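Local atomic coordinates of aminotransferase (Streptomyces pactum, PDB entry 4ZM4), a protein that belongs to the class-III aminotransferases, a family of pyridoxal-phosphate-dependent enzymes, and holds the ligand P3B in a pocket completed by its second subunit. Residues B[69-74]-B[278-283]; B[61-66]-B[421-426]; B[283-288]-B[315-320]. The protein carries 1 engineered substitution. All coordinates share one frame; numbering follows the deposited sequence.

Contact 1: B[69-74]-B[278-283]. Engineered in segment 278-283: Arg279 (natural residue Lys). With P3B ((3E,4R,5R)-4,5-dihydroxy-3-{[(Z)-{3-hydroxy-2-methyl-5-[(phosphonooxy)methyl]pyridin-4(1H)-ylidene}methyl]imino}cyclohex-1-ene-1-carboxylic acid), chain H.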
loop_
_atom_site.group_PDB
_atom_site.type_symbol
_atom_site.label_atom_id
_atom_site.label_comp_id
_atom_site.label_asym_id
_atom_site.label_seq_id
_atom_site.Cartn_x
_atom_site.Cartn_y
_atom_site.Cartn_z
ATOM N N PRO B 69 -6.715 -1.371 -13.656
ATOM C CA PRO B 69 -6.117 -0.024 -13.848
ATOM C C PRO B 69 -5.973 0.460 -15.289
ATOM O O PRO B 69 -5.936 1.664 -15.507
ATOM C CB PRO B 69 -4.706 -0.142 -13.246
ATOM C CG PRO B 69 -4.625 -1.477 -12.619
ATOM C CD PRO B 69 -5.721 -2.344 -13.188
ATOM N N HIS B 70 -5.945 -0.458 -16.252
ATOM C CA HIS B 70 -5.490 -0.154 -17.600
ATOM C C HIS B 70 -6.633 0.074 -18.549
ATOM O O HIS B 70 -6.998 -0.782 -19.351
ATOM C CB HIS B 70 -4.563 -1.273 -18.062
ATOM C CG HIS B 70 -3.387 -1.458 -17.158
ATOM N ND1 HIS B 70 -3.253 -2.551 -16.311
ATOM C CD2 HIS B 70 -2.322 -0.667 -16.923
ATOM C CE1 HIS B 70 -2.154 -2.416 -15.595
ATOM N NE2 HIS B 70 -1.564 -1.292 -15.951
ATOM N N LEU B 71 -7.172 1.268 -18.486
ATOM C CA LEU B 71 -8.276 1.678 -19.330
ATOM C C LEU B 71 -7.843 1.808 -20.797
ATOM O O LEU B 71 -8.643 1.581 -21.727
ATOM C CB LEU B 71 -8.813 2.991 -18.816
ATOM C CG LEU B 71 -10.236 3.351 -19.154
ATOM C CD1 LEU B 71 -11.207 2.402 -18.492
ATOM C CD2 LEU B 71 -10.524 4.782 -18.704
ATOM N N PHE B 72 -6.585 2.161 -20.998
ATOM C CA PHE B 72 -6.014 2.350 -22.326
ATOM C C PHE B 72 -5.012 1.254 -22.705
ATOM O O PHE B 72 -4.267 1.396 -23.664
ATOM C CB PHE B 72 -5.303 3.713 -22.381
ATOM C CG PHE B 72 -6.186 4.877 -22.013
ATOM C CD1 PHE B 72 -7.205 5.295 -22.879
ATOM C CD2 PHE B 72 -6.013 5.559 -20.807
ATOM C CE1 PHE B 72 -8.018 6.365 -22.549
ATOM C CE2 PHE B 72 -6.834 6.633 -20.481
ATOM C CZ PHE B 72 -7.836 7.039 -21.346
ATOM N N GLY B 73 -4.936 0.188 -21.928
ATOM C CA GLY B 73 -3.973 -0.882 -22.205
ATOM C C GLY B 73 -2.661 -0.698 -21.521
ATOM O O GLY B 73 -2.422 0.286 -20.835
ATOM N N TYR B 74 -1.801 -1.695 -21.673
ATOM C CA TYR B 74 -0.514 -1.738 -21.027
ATOM C C TYR B 74 0.465 -0.785 -21.704
ATOM O O TYR B 74 0.302 -0.472 -22.891
ATOM C CB TYR B 74 0.063 -3.137 -21.120
ATOM C CG TYR B 74 -0.638 -4.213 -20.318
ATOM C CD1 TYR B 74 -0.918 -4.042 -18.975
ATOM C CD2 TYR B 74 -0.926 -5.459 -20.894
ATOM C CE1 TYR B 74 -1.542 -5.043 -18.257
ATOM C CE2 TYR B 74 -1.536 -6.463 -20.164
ATOM C CZ TYR B 74 -1.836 -6.248 -18.847
ATOM O OH TYR B 74 -2.418 -7.253 -18.113
ATOM N N SER B 278 -8.955 4.048 -6.719
ATOM C CA SER B 278 -7.626 3.499 -7.034
ATOM C C SER B 278 -7.610 3.085 -8.523
ATOM O O SER B 278 -8.373 3.607 -9.312
ATOM C CB SER B 278 -7.293 2.321 -6.126
ATOM O OG SER B 278 -5.969 1.865 -6.286
ATOM N N ARG B 279 -6.737 2.178 -8.915
ATOM C CA ARG B 279 -6.825 1.469 -10.213
ATOM C C ARG B 279 -6.705 2.370 -11.424
ATOM O O ARG B 279 -5.597 2.699 -11.808
ATOM C CB ARG B 279 -8.088 0.620 -10.310
ATOM C CG ARG B 279 -8.230 -0.372 -9.199
ATOM C CD ARG B 279 -7.363 -1.598 -9.348
ATOM N NE ARG B 279 -7.210 -2.160 -8.016
ATOM C CZ ARG B 279 -7.813 -3.244 -7.532
ATOM N NH1 ARG B 279 -8.648 -4.002 -8.251
ATOM N NH2 ARG B 279 -7.544 -3.575 -6.275
ATOM N N VAL B 280 -7.827 2.746 -12.040
ATOM C CA VAL B 280 -7.795 3.554 -13.254
ATOM C C VAL B 280 -7.140 4.895 -12.911
ATOM O O VAL B 280 -6.412 5.478 -13.729
ATOM C CB VAL B 280 -9.205 3.776 -13.861
ATOM C CG1 VAL B 280 -9.151 4.775 -15.005
ATOM C CG2 VAL B 280 -9.782 2.463 -14.346
ATOM N N MET B 281 -7.377 5.367 -11.692
ATOM C CA MET B 281 -6.883 6.680 -11.252
ATOM C C MET B 281 -5.396 6.848 -11.491
ATOM O O MET B 281 -4.984 7.866 -11.967
ATOM C CB MET B 281 -7.194 6.890 -9.756
ATOM C CG MET B 281 -7.009 8.324 -9.273
ATOM S SD MET B 281 -7.504 8.454 -7.551
ATOM C CE MET B 281 -6.076 7.687 -6.749
ATOM N N GLY B 282 -4.603 5.844 -11.139
ATOM C CA GLY B 282 -3.171 5.898 -11.286
ATOM C C GLY B 282 -2.597 5.105 -12.444
ATOM O O GLY B 282 -1.384 4.978 -12.543
ATOM N N GLY B 283 -3.448 4.556 -13.313
ATOM C CA GLY B 283 -3.016 3.808 -14.498
ATOM C C GLY B 283 -2.081 2.640 -14.260
ATOM O O GLY B 283 -1.236 2.310 -15.110
HETATM O OAH P3B H . -5.518 -3.583 -1.665
HETATM P PBA P3B H . -5.802 -3.311 -3.201
HETATM O OAI P3B H . -5.533 -4.636 -3.849
HETATM O OAC P3B H . -4.916 -2.236 -3.808
HETATM O OAQ P3B H . -7.438 -2.961 -3.180
HETATM C CAM P3B H . -8.388 -3.677 -2.326
HETATM C CAV P3B H . -9.612 -3.595 -2.943
HETATM C CAL P3B H . -10.519 -2.678 -2.430
HETATM N NAP P3B H . -11.747 -2.542 -3.065
HETATM C CAU P3B H . -12.059 -3.281 -4.182
HETATM C CAA P3B H . -13.284 -3.166 -4.785
HETATM C CAW P3B H . -11.207 -4.181 -4.648
HETATM O OAE P3B H . -11.576 -4.877 -5.747
HETATM C CAX P3B H . -9.940 -4.366 -4.092
HETATM C CAJ P3B H . -9.042 -5.359 -4.622
HETATM N NAO P3B H . -9.444 -6.261 -5.579
HETATM C CAT P3B H . -8.639 -7.285 -6.008
HETATM C CAK P3B H . -7.398 -7.667 -5.427
HETATM C CAS P3B H . -6.645 -8.761 -5.836
HETATM C CAR P3B H . -5.392 -9.065 -5.270
HETATM O OAD P3B H . -4.671 -9.977 -5.704
HETATM O OAB P3B H . -4.978 -8.512 -4.280
HETATM C CAN P3B H . -6.927 -9.413 -6.972
HETATM C CAY P3B H . -8.172 -9.013 -7.779
HETATM O OAF P3B H . -8.700 -10.291 -8.187
HETATM C CAZ P3B H . -9.231 -8.106 -7.030
HETATM O OAG P3B H . -10.181 -7.361 -7.877
#
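No hydrogen bond joins 69-74 to 278-283; weak polar and apolar contacts hold the two buried loops together. The polar part runs through backbone carbonyls. Val280 CA points its hydrogen at Pro69 O over 3.5 Å, almost straight at 172°. In the reverse sense Pro69 CB sits 3.3 Å from Arg279 O, the compact, rigid proline ring packing closely against that carbonyl. Gly283 O lies obliquely to the His70 ring, 3.7 Å from CD2, and is hydrogen-bonded by His91 NE2 of the second subunit. Gly283 itself has phi 55°, a value that glycine adopts easily.

The apolar part rests on a pair of branched side chains. Leu71, with CG anti to its backbone N (chi1 -157°), crosses Val280 obliquely, and its CD2 rests 3.9 Å from Val280 CG1.

Flat groups complete the arrangement. The His70 ring is sandwiched, Tyr74 CD1 over the centre of one face and Pro69 CB over the other, while its ND1 bonds to Met65 O. Arg279, an engineered residue (lysine in nature), bends at chi2 and turns its guanidinium edge-on to P3B, with the phosphorus PBA in its plane; its NH1 bonds to Tyr67 O.

His70 is probably restrained in its rotation by the two packed faces and the bond from ND1, and the guanidinium of the buried Arg279 would be expected to lend positive charge beside the phosphate.

Contact 2: B[61-66]-B[421-426]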
loop_
_atom_site.group_PDB
_atom_site.type_symbol
_atom_site.label_atom_id
_atom_site.label_comp_id
_atom_site.label_asym_id
_atom_site.label_seq_id
_atom_site.Cartn_x
_atom_site.Cartn_y
_atom_site.Cartn_z
ATOM N N ILE B 61 -3.369 -12.524 -25.758
ATOM C CA ILE B 61 -4.336 -11.468 -25.578
ATOM C C ILE B 61 -4.888 -11.559 -24.176
ATOM O O ILE B 61 -5.430 -12.591 -23.780
ATOM C CB ILE B 61 -5.482 -11.576 -26.592
ATOM C CG1 ILE B 61 -4.958 -11.326 -28.013
ATOM C CG2 ILE B 61 -6.560 -10.546 -26.292
ATOM C CD1 ILE B 61 -5.908 -11.815 -29.097
ATOM N N ASP B 62 -4.730 -10.481 -23.411
ATOM C CA ASP B 62 -5.120 -10.433 -22.010
ATOM C C ASP B 62 -6.492 -9.821 -21.849
ATOM O O ASP B 62 -6.705 -8.672 -22.245
ATOM C CB ASP B 62 -4.085 -9.612 -21.248
ATOM C CG ASP B 62 -4.102 -9.873 -19.722
ATOM O OD1 ASP B 62 -5.076 -10.431 -19.227
ATOM O OD2 ASP B 62 -3.127 -9.513 -19.049
ATOM N N LEU B 63 -7.450 -10.586 -21.304
ATOM C CA LEU B 63 -8.787 -10.047 -21.012
ATOM C C LEU B 63 -8.901 -9.614 -19.544
ATOM O O LEU B 63 -9.866 -8.951 -19.163
ATOM C CB LEU B 63 -9.871 -11.067 -21.341
ATOM C CG LEU B 63 -9.920 -11.543 -22.782
ATOM C CD1 LEU B 63 -11.030 -12.545 -22.933
ATOM C CD2 LEU B 63 -10.095 -10.395 -23.770
ATOM N N ASN B 64 -7.903 -9.981 -18.740
ATOM C CA ASN B 64 -7.859 -9.637 -17.321
ATOM C C ASN B 64 -7.198 -8.271 -17.066
ATOM O O ASN B 64 -7.619 -7.538 -16.200
ATOM C CB ASN B 64 -7.086 -10.734 -16.591
ATOM C CG ASN B 64 -7.147 -10.592 -15.090
ATOM O OD1 ASN B 64 -8.216 -10.667 -14.489
ATOM N ND2 ASN B 64 -5.982 -10.406 -14.465
ATOM N N MET B 65 -6.128 -7.975 -17.795
ATOM C CA MET B 65 -5.485 -6.663 -17.765
ATOM C C MET B 65 -5.021 -6.159 -16.401
ATOM O O MET B 65 -5.091 -4.941 -16.108
ATOM C CB MET B 65 -6.415 -5.622 -18.424
ATOM C CG MET B 65 -6.696 -5.909 -19.896
ATOM S SD MET B 65 -5.247 -5.958 -20.974
ATOM C CE MET B 65 -4.543 -4.328 -20.729
ATOM N N GLY B 66 -4.528 -7.070 -15.568
ATOM C CA GLY B 66 -3.968 -6.665 -14.283
ATOM C C GLY B 66 -4.966 -6.107 -13.328
ATOM O O GLY B 66 -4.647 -5.281 -12.469
ATOM N N TRP B 421 -13.638 -9.801 -16.453
ATOM C CA TRP B 421 -12.762 -9.277 -17.515
ATOM C C TRP B 421 -12.747 -7.749 -17.429
ATOM O O TRP B 421 -13.788 -7.111 -17.150
ATOM C CB TRP B 421 -13.353 -9.626 -18.898
ATOM C CG TRP B 421 -13.489 -11.096 -19.234
ATOM C CD1 TRP B 421 -13.272 -12.159 -18.414
ATOM C CD2 TRP B 421 -13.923 -11.643 -20.486
ATOM N NE1 TRP B 421 -13.533 -13.325 -19.080
ATOM C CE2 TRP B 421 -13.915 -13.033 -20.360
ATOM C CE3 TRP B 421 -14.308 -11.081 -21.712
ATOM C CZ2 TRP B 421 -14.287 -13.877 -21.414
ATOM C CZ3 TRP B 421 -14.680 -11.909 -22.736
ATOM C CH2 TRP B 421 -14.651 -13.288 -22.597
ATOM N N PHE B 422 -11.611 -7.150 -17.741
ATOM C CA PHE B 422 -11.438 -5.691 -17.727
ATOM C C PHE B 422 -10.983 -5.175 -19.093
ATOM O O PHE B 422 -9.783 -5.021 -19.353
ATOM C CB PHE B 422 -10.388 -5.310 -16.684
ATOM C CG PHE B 422 -10.823 -5.568 -15.276
ATOM C CD1 PHE B 422 -10.520 -6.750 -14.653
ATOM C CD2 PHE B 422 -11.533 -4.608 -14.563
ATOM C CE1 PHE B 422 -10.872 -6.958 -13.338
ATOM C CE2 PHE B 422 -11.902 -4.840 -13.260
ATOM C CZ PHE B 422 -11.575 -6.013 -12.644
ATOM N N LEU B 423 -11.937 -4.877 -19.975
ATOM C CA LEU B 423 -11.581 -4.436 -21.354
ATOM C C LEU B 423 -10.980 -3.017 -21.369
ATOM O O LEU B 423 -11.109 -2.263 -20.405
ATOM C CB LEU B 423 -12.775 -4.548 -22.301
ATOM C CG LEU B 423 -13.565 -5.863 -22.252
ATOM C CD1 LEU B 423 -14.673 -5.846 -23.284
ATOM C CD2 LEU B 423 -12.678 -7.080 -22.473
ATOM N N SER B 424 -10.330 -2.689 -22.472
ATOM C CA SER B 424 -9.560 -1.466 -22.616
ATOM C C SER B 424 -9.689 -0.976 -24.038
ATOM O O SER B 424 -10.239 -1.673 -24.890
ATOM C CB SER B 424 -8.093 -1.726 -22.323
ATOM O OG SER B 424 -7.454 -2.304 -23.449
ATOM N N THR B 425 -9.198 0.228 -24.305
ATOM C CA THR B 425 -9.301 0.793 -25.660
ATOM C C THR B 425 -8.397 0.040 -26.594
ATOM O O THR B 425 -8.539 0.153 -27.818
ATOM C CB THR B 425 -8.934 2.284 -25.688
ATOM O OG1 THR B 425 -7.629 2.447 -25.155
ATOM C CG2 THR B 425 -9.915 3.094 -24.843
ATOM N N ALA B 426 -7.478 -0.754 -26.045
ATOM C CA ALA B 426 -6.608 -1.602 -26.879
ATOM C C ALA B 426 -7.300 -2.873 -27.353
ATOM O O ALA B 426 -6.776 -3.577 -28.227
ATOM C CB ALA B 426 -5.337 -1.965 -26.141
#
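An Asx turn ends strand 59-62, and the loop it shapes lies against strand 421-422, the edge of a three-stranded antiparallel sheet. Asp62 OD1 accepts two backbone donors, Asn64 N at 2.9 Å and Met65 N at 3.0 Å, both from above the carboxylate plane. Aspartate suits the place because its short side chain can reach forward to the backbone N-H groups of the turn that follows.

The turn presents Leu63 O to Phe422 N, the one hydrogen bond across the contact, 2.9 Å long with the donor nearly along the C=O axis. Beside it Leu63 and Trp421 run the same way. Leu63 CD1 stands 3.5 Å from the centroid of the six-membered ring of Trp421, only 5° off the normal, a CH-pi contact that a branched leucine tip makes well. Met65, bent at chi2 and chi3, lays CG 3.3 Å from Phe422 O, and its CB meets Phe422 CB at 4.3 Å. Farther on, Ser424 OG accepts Ala426 N in an ST turn.

With OD1 doubly gripped and OD2 hydrogen-bonded to Tyr74 OH, the buried Asp62 is probably kept in its charged form, so that one carboxylate fixes the loop whose carbonyl binds Phe422, a residue close to P3B.

Contact 3: B[283-288]-B[315-320]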
loop_
_atom_site.group_PDB
_atom_site.type_symbol
_atom_site.label_atom_id
_atom_site.label_comp_id
_atom_site.label_asym_id
_atom_site.label_seq_id
_atom_site.Cartn_x
_atom_site.Cartn_y
_atom_site.Cartn_z
ATOM N N GLY B 283 -3.448 4.556 -13.313
ATOM C CA GLY B 283 -3.016 3.808 -14.498
ATOM C C GLY B 283 -2.081 2.640 -14.260
ATOM O O GLY B 283 -1.236 2.310 -15.110
ATOM N N GLY B 284 -2.228 2.006 -13.111
ATOM C CA GLY B 284 -1.327 0.912 -12.717
ATOM C C GLY B 284 -0.238 1.258 -11.727
ATOM O O GLY B 284 0.410 0.355 -11.220
ATOM N N PHE B 285 0.004 2.543 -11.465
ATOM C CA PHE B 285 0.953 2.914 -10.427
ATOM C C PHE B 285 0.302 2.624 -9.071
ATOM O O PHE B 285 -0.904 2.890 -8.900
ATOM C CB PHE B 285 1.338 4.405 -10.523
ATOM C CG PHE B 285 2.541 4.786 -9.698
ATOM C CD1 PHE B 285 2.419 5.057 -8.327
ATOM C CD2 PHE B 285 3.793 4.871 -10.268
ATOM C CE1 PHE B 285 3.522 5.412 -7.566
ATOM C CE2 PHE B 285 4.916 5.228 -9.517
ATOM C CZ PHE B 285 4.770 5.503 -8.159
ATOM N N PRO B 286 1.073 2.136 -8.094
ATOM C CA PRO B 286 0.392 1.889 -6.815
ATOM C C PRO B 286 -0.040 3.171 -6.092
ATOM O O PRO B 286 0.801 3.901 -5.541
ATOM C CB PRO B 286 1.414 1.096 -6.010
ATOM C CG PRO B 286 2.560 0.877 -6.923
ATOM C CD PRO B 286 2.498 1.878 -8.008
ATOM N N VAL B 287 -1.334 3.467 -6.172
ATOM C CA VAL B 287 -1.915 4.683 -5.609
ATOM C C VAL B 287 -3.408 4.507 -5.431
ATOM O O VAL B 287 -4.045 3.788 -6.168
ATOM C CB VAL B 287 -1.631 5.926 -6.486
ATOM C CG1 VAL B 287 -2.273 5.800 -7.853
ATOM C CG2 VAL B 287 -2.097 7.212 -5.805
ATOM N N ALA B 288 -3.933 5.128 -4.380
ATOM C CA ALA B 288 -5.341 5.089 -4.050
ATOM C C ALA B 288 -5.682 6.383 -3.317
ATOM O O ALA B 288 -4.796 7.163 -2.981
ATOM C CB ALA B 288 -5.646 3.909 -3.145
ATOM N N HIS B 315 5.278 11.896 -5.091
ATOM C CA HIS B 315 5.209 12.746 -6.280
ATOM C C HIS B 315 5.043 11.945 -7.568
ATOM O O HIS B 315 4.290 12.362 -8.450
ATOM C CB HIS B 315 6.428 13.666 -6.379
ATOM C CG HIS B 315 6.828 14.287 -5.080
ATOM N ND1 HIS B 315 5.915 14.735 -4.165
ATOM C CD2 HIS B 315 8.050 14.485 -4.523
ATOM C CE1 HIS B 315 6.549 15.187 -3.092
ATOM N NE2 HIS B 315 7.846 15.044 -3.280
ATOM N N ALA B 316 5.709 10.799 -7.667
ATOM C CA ALA B 316 5.476 9.891 -8.796
ATOM C C ALA B 316 4.028 9.430 -8.873
ATOM O O ALA B 316 3.399 9.550 -9.930
ATOM C CB ALA B 316 6.386 8.681 -8.729
ATOM N N ALA B 317 3.478 8.955 -7.760
ATOM C CA ALA B 317 2.076 8.526 -7.726
ATOM C C ALA B 317 1.110 9.636 -8.154
ATOM O O ALA B 317 0.209 9.401 -8.966
ATOM C CB ALA B 317 1.683 8.035 -6.330
ATOM N N LEU B 318 1.294 10.835 -7.628
ATOM C CA LEU B 318 0.419 11.957 -7.995
ATOM C C LEU B 318 0.672 12.491 -9.421
ATOM O O LEU B 318 -0.264 12.921 -10.099
ATOM C CB LEU B 318 0.483 13.070 -6.945
ATOM C CG LEU B 318 0.066 12.598 -5.549
ATOM C CD1 LEU B 318 -0.213 13.797 -4.641
ATOM C CD2 LEU B 318 -1.156 11.679 -5.578
ATOM N N ARG B 319 1.892 12.369 -9.923
ATOM C CA ARG B 319 2.120 12.617 -11.352
ATOM C C ARG B 319 1.294 11.643 -12.207
ATOM O O ARG B 319 0.700 12.022 -13.230
ATOM C CB ARG B 319 3.618 12.521 -11.677
ATOM C CG ARG B 319 4.003 13.039 -13.057
ATOM C CD ARG B 319 3.822 14.550 -13.194
ATOM N NE ARG B 319 4.114 14.978 -14.550
ATOM C CZ ARG B 319 5.320 15.281 -15.005
ATOM N NH1 ARG B 319 6.384 15.253 -14.221
ATOM N NH2 ARG B 319 5.469 15.620 -16.263
ATOM N N ALA B 320 1.261 10.368 -11.804
ATOM C CA ALA B 320 0.472 9.386 -12.533
ATOM C C ALA B 320 -1.030 9.747 -12.499
ATOM O O ALA B 320 -1.718 9.589 -13.488
ATOM C CB ALA B 320 0.709 7.985 -11.974
#
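Two acceptors grip Arg319 NH1, the best-held polar atom here: Asp85 OD2 in a salt bridge and Gln86 OE1 in a hydrogen bond, both on helix 77-89. Arginine suits this outward place because its long chain can reach the neighbouring helix, leaving the side of helix 315-329 that faces 283-288 to small residues. Within that helix Ala320 N bonds to Ala316 O at 3.0 Å.

No hydrogen bond crosses the contact, and the side chains that meet are apolar. Phe285 carries most of it: CG stands anti to the backbone N (chi1 -167°), which sends the ring out over the first turns of the helix. Ala316 C and Ala317 N lie over one face, while Pro286 CD lies over the opposite face, offset toward the rim. The rim of the ring reaches the methyl groups, CE1 to Ala317 CB at 3.4 Å and CZ to Ala316 CB at 3.6 Å. Nearer the root, Phe285 CB meets Ala320 CB at 3.9 Å. The small methyls of Ala316 and Ala317 let the ring lie close to the helix backbone, and that of Ala320 fits against Phe285 CB. Val287 adds a second touch, its CG2 also 3.9 Å from Ala317 CB. Ahead of them Gly284, at phi 101° and psi -12°, takes a turn in which a side chain would collide with the preceding carbonyl.

The Phe285 ring also meets Phe285 of the second subunit, so the packing lies at the dimer interface. An aromatic side chain on the connection between antiparallel strands 274-277 and 288-292 is thus seated on alanines of a helix, joining helix 315-329 to the seven-stranded sheet, whose single antiparallel strand 288-292 among parallel neighbours belongs to the large domain of fold-type I pyridoxal-phosphate enzymes.

From the N terminus the chain leaves strand 59-62 through 61-66 and at once enters 69-74. Contact 1 closes the first loop when 278-283 returns after strand 274-277. Contact 3 opens at Gly283, which both contacts share, and closes a short loop at helix 315-329, so the two stand in series. Contact 2 closes last, at 421-426, and encloses both. Contacts 1 and 2 touch where Leu71 O probably bonds to Thr425 N; contacts 1 and 3 meet also where Pro69 packs on Gly284. Contacts 2 and 3 do not touch. Together they tie the N-terminal and C-terminal strands to the seven-stranded sheet and the dimer interface.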